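PDB 2BKM: truncated hemoglobin from geobacillus stearothermophilus from Geobacillus stearothermophilus, which probably binds oxygen and other small ligands at a haem iron, with a likely role in oxygen storage or transport. Local coordinates for residues A[22-27]-A[46-51]. Residues are numbered along the deposited sequence; the frame is centred on the assembly and turned at random.
Sequences AFYRRV and HKQKQF. Unlike the reference sequence in segment 46-51: H46 (reference Arg). With HEM (protoporphyrin IX containing Fe), chain D; ACT (acetate ion), chain E.
Y24 and Q48 reach toward each other from two helices whose backbones stay well apart, and they illustrate how a buried pair of side chains can form part of a globin's distal pocket. The phenol oxygen OH of Y24 stands 3.1 Å from OE1 of Q48, and the aliphatic part of the glutamine closes on the ring from the side: Q48 CB lies at the edge of the ring, 3.8 Å from Y24 CE1. The glutamine leaves its helix with CG anti to the backbone N (chi1 -170°), then turns at chi2 (68°), which sets Q48 OE1 over the haem methine, 3.4 Å from HEM CHD, with NE2 lying outward of it. Although the two side chains cross at about a right angle, the phenol ring and the amide are nearly coplanar, 14° apart. F23 supports this ring with CD1 over the centre of one face.

An acetate, probably from the crystallisation liquor, sits between the phenol and the iron. ACT OXT binds HEM FE at 2.1 Å. Y24 OH donates a hydrogen bond to ACT O at 2.4 Å, shorter than an ordinary one and doubtful in its exact length. Q48 OE1 lies 3.2 Å from ACT O. With an alanine here, the loss of CG and the amide would probably leave a gap above CHD and the phenol less hemmed in on that side. Along the same helix, the extended chain of K47 lets NZ donate a hydrogen bond to propionate oxygen HEM O1D at 2.8 Å. F51 CB packs 3.4 Å from the porphyrin methyl HEM CMD. Helices 12-29 and 42-55 probably correspond to the B and E helices of the two-over-two globin fold, with Y24 as the B-helix tyrosine, Q48 on the E helix, and W88, also hydrogen-bonded to the acetate, completing the polar distal site.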
loop_
_atom_site.group_PDB
_atom_site.type_symbol
_atom_site.label_atom_id
_atom_site.label_comp_id
_atom_site.label_asym_id
_atom_site.label_seq_id
_atom_site.Cartn_x
_atom_site.Cartn_y
_atom_site.Cartn_z
ATOM N N ALA A 22 -7.018 7.023 -4.477
ATOM C CA ALA A 22 -6.022 7.990 -4.860
ATOM C C ALA A 22 -4.696 7.332 -5.231
ATOM O O ALA A 22 -4.018 7.733 -6.176
ATOM C CB ALA A 22 -5.853 8.985 -3.715
ATOM N N PHE A 23 -4.335 6.320 -4.466
ATOM C CA PHE A 23 -3.093 5.620 -4.671
ATOM C C PHE A 23 -3.011 4.998 -6.084
ATOM O O PHE A 23 -2.015 5.155 -6.775
ATOM C CB PHE A 23 -2.914 4.571 -3.575
ATOM C CG PHE A 23 -1.642 3.773 -3.724
ATOM C CD1 PHE A 23 -1.722 2.418 -4.013
ATOM C CD2 PHE A 23 -0.387 4.365 -3.612
ATOM C CE1 PHE A 23 -0.570 1.666 -4.151
ATOM C CE2 PHE A 23 0.777 3.620 -3.759
ATOM C CZ PHE A 23 0.691 2.273 -4.026
ATOM N N TYR A 24 -4.081 4.309 -6.481
ATOM C CA TYR A 24 -3.994 3.622 -7.777
ATOM C C TYR A 24 -4.043 4.572 -8.937
ATOM O O TYR A 24 -3.486 4.262 -10.009
ATOM C CB TYR A 24 -4.947 2.439 -7.907
ATOM C CG TYR A 24 -4.406 1.342 -7.056
ATOM C CD1 TYR A 24 -5.007 0.999 -5.859
ATOM C CD2 TYR A 24 -3.229 0.706 -7.420
ATOM C CE1 TYR A 24 -4.454 0.023 -5.049
ATOM C CE2 TYR A 24 -2.664 -0.253 -6.632
ATOM C CZ TYR A 24 -3.284 -0.593 -5.431
ATOM O OH TYR A 24 -2.728 -1.547 -4.613
ATOM N N ARG A 25 -4.649 5.749 -8.746
ATOM C CA ARG A 25 -4.510 6.747 -9.807
ATOM C C ARG A 25 -3.042 7.163 -9.981
ATOM O O ARG A 25 -2.579 7.399 -11.103
ATOM C CB ARG A 25 -5.345 7.990 -9.516
ATOM C CG ARG A 25 -6.826 7.765 -9.655
ATOM C CD ARG A 25 -7.525 9.134 -9.671
ATOM N NE ARG A 25 -7.420 9.830 -8.387
ATOM C CZ ARG A 25 -8.319 9.697 -7.417
ATOM N NH1 ARG A 25 -8.180 10.358 -6.271
ATOM N NH2 ARG A 25 -9.364 8.892 -7.602
ATOM N N ARG A 26 -2.302 7.266 -8.871
ATOM C CA ARG A 26 -0.899 7.626 -8.949
ATOM C C ARG A 26 -0.071 6.492 -9.530
ATOM O O ARG A 26 0.833 6.721 -10.301
ATOM C CB ARG A 26 -0.362 8.006 -7.567
ATOM C CG ARG A 26 -0.970 9.242 -6.885
ATOM C CD ARG A 26 -1.168 10.467 -7.750
ATOM N NE ARG A 26 -1.447 11.565 -6.823
ATOM C CZ ARG A 26 -0.680 12.641 -6.658
ATOM N NH1 ARG A 26 0.412 12.844 -7.395
ATOM N NH2 ARG A 26 -1.037 13.532 -5.754
ATOM N N VAL A 27 -0.373 5.256 -9.125
ATOM C CA VAL A 27 0.350 4.119 -9.630
ATOM C C VAL A 27 0.187 4.027 -11.119
ATOM O O VAL A 27 1.161 3.783 -11.819
ATOM C CB VAL A 27 -0.144 2.817 -8.945
ATOM C CG1 VAL A 27 0.425 1.592 -9.648
ATOM C CG2 VAL A 27 0.259 2.812 -7.449
ATOM N N HIS A 46 -9.246 -3.505 -5.166
ATOM C CA HIS A 46 -10.114 -4.232 -4.272
ATOM C C HIS A 46 -9.287 -4.991 -3.246
ATOM O O HIS A 46 -9.533 -4.942 -2.061
ATOM C CB HIS A 46 -10.975 -5.192 -5.103
ATOM C CG HIS A 46 -11.705 -6.209 -4.303
ATOM N ND1 HIS A 46 -12.729 -5.889 -3.437
ATOM C CD2 HIS A 46 -11.582 -7.557 -4.263
ATOM C CE1 HIS A 46 -13.200 -6.998 -2.890
ATOM N NE2 HIS A 46 -12.514 -8.022 -3.369
ATOM N N LYS A 47 -8.257 -5.666 -3.724
ATOM C CA LYS A 47 -7.442 -6.471 -2.833
ATOM C C LYS A 47 -6.695 -5.599 -1.853
ATOM O O LYS A 47 -6.561 -5.945 -0.713
ATOM C CB LYS A 47 -6.418 -7.256 -3.635
ATOM C CG LYS A 47 -7.003 -8.426 -4.414
ATOM C CD LYS A 47 -5.928 -9.044 -5.301
ATOM C CE LYS A 47 -6.430 -10.322 -5.941
ATOM N NZ LYS A 47 -5.353 -10.896 -6.806
ATOM N N GLN A 48 -6.197 -4.456 -2.323
ATOM C CA GLN A 48 -5.458 -3.577 -1.437
ATOM C C GLN A 48 -6.350 -2.955 -0.377
ATOM O O GLN A 48 -5.926 -2.763 0.752
ATOM C CB GLN A 48 -4.821 -2.466 -2.260
ATOM C CG GLN A 48 -3.819 -1.600 -1.490
ATOM C CD GLN A 48 -2.564 -2.376 -1.116
ATOM O OE1 GLN A 48 -1.547 -2.282 -1.836
ATOM N NE2 GLN A 48 -2.619 -3.158 -0.045
ATOM N N LYS A 49 -7.571 -2.607 -0.752
ATOM C CA LYS A 49 -8.495 -2.120 0.265
ATOM C C LYS A 49 -8.691 -3.177 1.353
ATOM O O LYS A 49 -8.653 -2.893 2.550
ATOM C CB LYS A 49 -9.823 -1.747 -0.355
ATOM C CG LYS A 49 -10.773 -1.252 0.702
ATOM C CD LYS A 49 -11.966 -0.502 0.185
ATOM C CE LYS A 49 -12.394 0.589 1.190
ATOM N NZ LYS A 49 -12.314 0.374 2.706
ATOM N N GLN A 50 -8.886 -4.430 0.924
ATOM C CA GLN A 50 -9.027 -5.520 1.893
ATOM C C GLN A 50 -7.769 -5.708 2.725
ATOM O O GLN A 50 -7.818 -5.825 3.948
ATOM C CB GLN A 50 -9.342 -6.832 1.172
ATOM C CG GLN A 50 -10.680 -6.800 0.491
ATOM C CD GLN A 50 -10.902 -8.039 -0.303
ATOM O OE1 GLN A 50 -10.022 -8.493 -1.021
ATOM N NE2 GLN A 50 -12.072 -8.614 -0.161
ATOM N N PHE A 51 -6.612 -5.676 2.057
ATOM C CA PHE A 51 -5.378 -5.890 2.753
ATOM C C PHE A 51 -5.085 -4.796 3.779
ATOM O O PHE A 51 -4.743 -5.094 4.897
ATOM C CB PHE A 51 -4.199 -6.010 1.787
ATOM C CG PHE A 51 -2.928 -6.202 2.509
ATOM C CD1 PHE A 51 -2.657 -7.430 3.082
ATOM C CD2 PHE A 51 -2.045 -5.122 2.741
ATOM C CE1 PHE A 51 -1.482 -7.608 3.865
ATOM C CE2 PHE A 51 -0.900 -5.275 3.493
ATOM C CZ PHE A 51 -0.598 -6.506 4.079
HETATM C CHA HEM D . 0.093 -7.011 -5.474
HETATM C CHB HEM D . 3.774 -4.255 -6.898
HETATM C CHC HEM D . 4.550 -3.078 -2.261
HETATM C CHD HEM D . 0.302 -4.980 -1.085
HETATM C C1A HEM D . 1.004 -6.321 -6.224
HETATM C C2A HEM D . 1.097 -6.437 -7.664
HETATM C C3A HEM D . 2.116 -5.674 -8.054
HETATM C C4A HEM D . 2.692 -5.069 -6.882
HETATM C CMA HEM D . 2.591 -5.462 -9.504
HETATM C CAA HEM D . 0.159 -7.267 -8.556
HETATM C CBA HEM D . -1.205 -6.604 -8.598
HETATM C CGA HEM D . -2.298 -7.499 -9.147
HETATM O O1A HEM D . -2.028 -8.642 -9.645
HETATM O O2A HEM D . -3.486 -7.095 -9.062
HETATM C C1B HEM D . 4.320 -3.746 -5.756
HETATM C C2B HEM D . 5.546 -2.976 -5.692
HETATM C C3B HEM D . 5.764 -2.686 -4.414
HETATM C C4B HEM D . 4.703 -3.225 -3.597
HETATM C CMB HEM D . 6.414 -2.543 -6.892
HETATM C CAB HEM D . 6.941 -1.878 -3.890
HETATM C CBB HEM D . 7.489 -2.098 -2.688
HETATM C C1C HEM D . 3.421 -3.411 -1.543
HETATM C C2C HEM D . 3.124 -2.992 -0.194
HETATM C C3C HEM D . 1.940 -3.550 0.092
HETATM C C4C HEM D . 1.476 -4.296 -1.049
HETATM C CMC HEM D . 4.005 -2.088 0.718
HETATM C CAC HEM D . 1.090 -3.422 1.366
HETATM C CBC HEM D . 1.474 -2.838 2.492
HETATM C C1D HEM D . -0.110 -5.725 -2.144
HETATM C C2D HEM D . -1.270 -6.582 -2.110
HETATM C C3D HEM D . -1.316 -7.212 -3.455
HETATM C C4D HEM D . -0.166 -6.714 -4.167
HETATM C CMD HEM D . -2.254 -6.760 -0.946
HETATM C CAD HEM D . -2.354 -8.201 -3.949
HETATM C CBD HEM D . -1.807 -9.626 -3.794
HETATM C CGD HEM D . -2.820 -10.542 -4.440
HETATM O O1D HEM D . -2.833 -10.686 -5.707
HETATM O O2D HEM D . -3.661 -11.069 -3.662
HETATM N NA HEM D . 2.002 -5.478 -5.787
HETATM N NB HEM D . 3.856 -3.871 -4.462
HETATM N NC HEM D . 2.395 -4.177 -2.041
HETATM N ND HEM D . 0.507 -5.827 -3.376
HETATM FE FE HEM D . 2.197 -4.856 -3.908
HETATM C C ACT E . -0.148 -2.937 -4.663
HETATM O O ACT E . -0.387 -1.734 -4.728
HETATM O OXT ACT E . 0.939 -3.231 -4.204
HETATM C CH3 ACT E . -1.126 -3.965 -5.089
#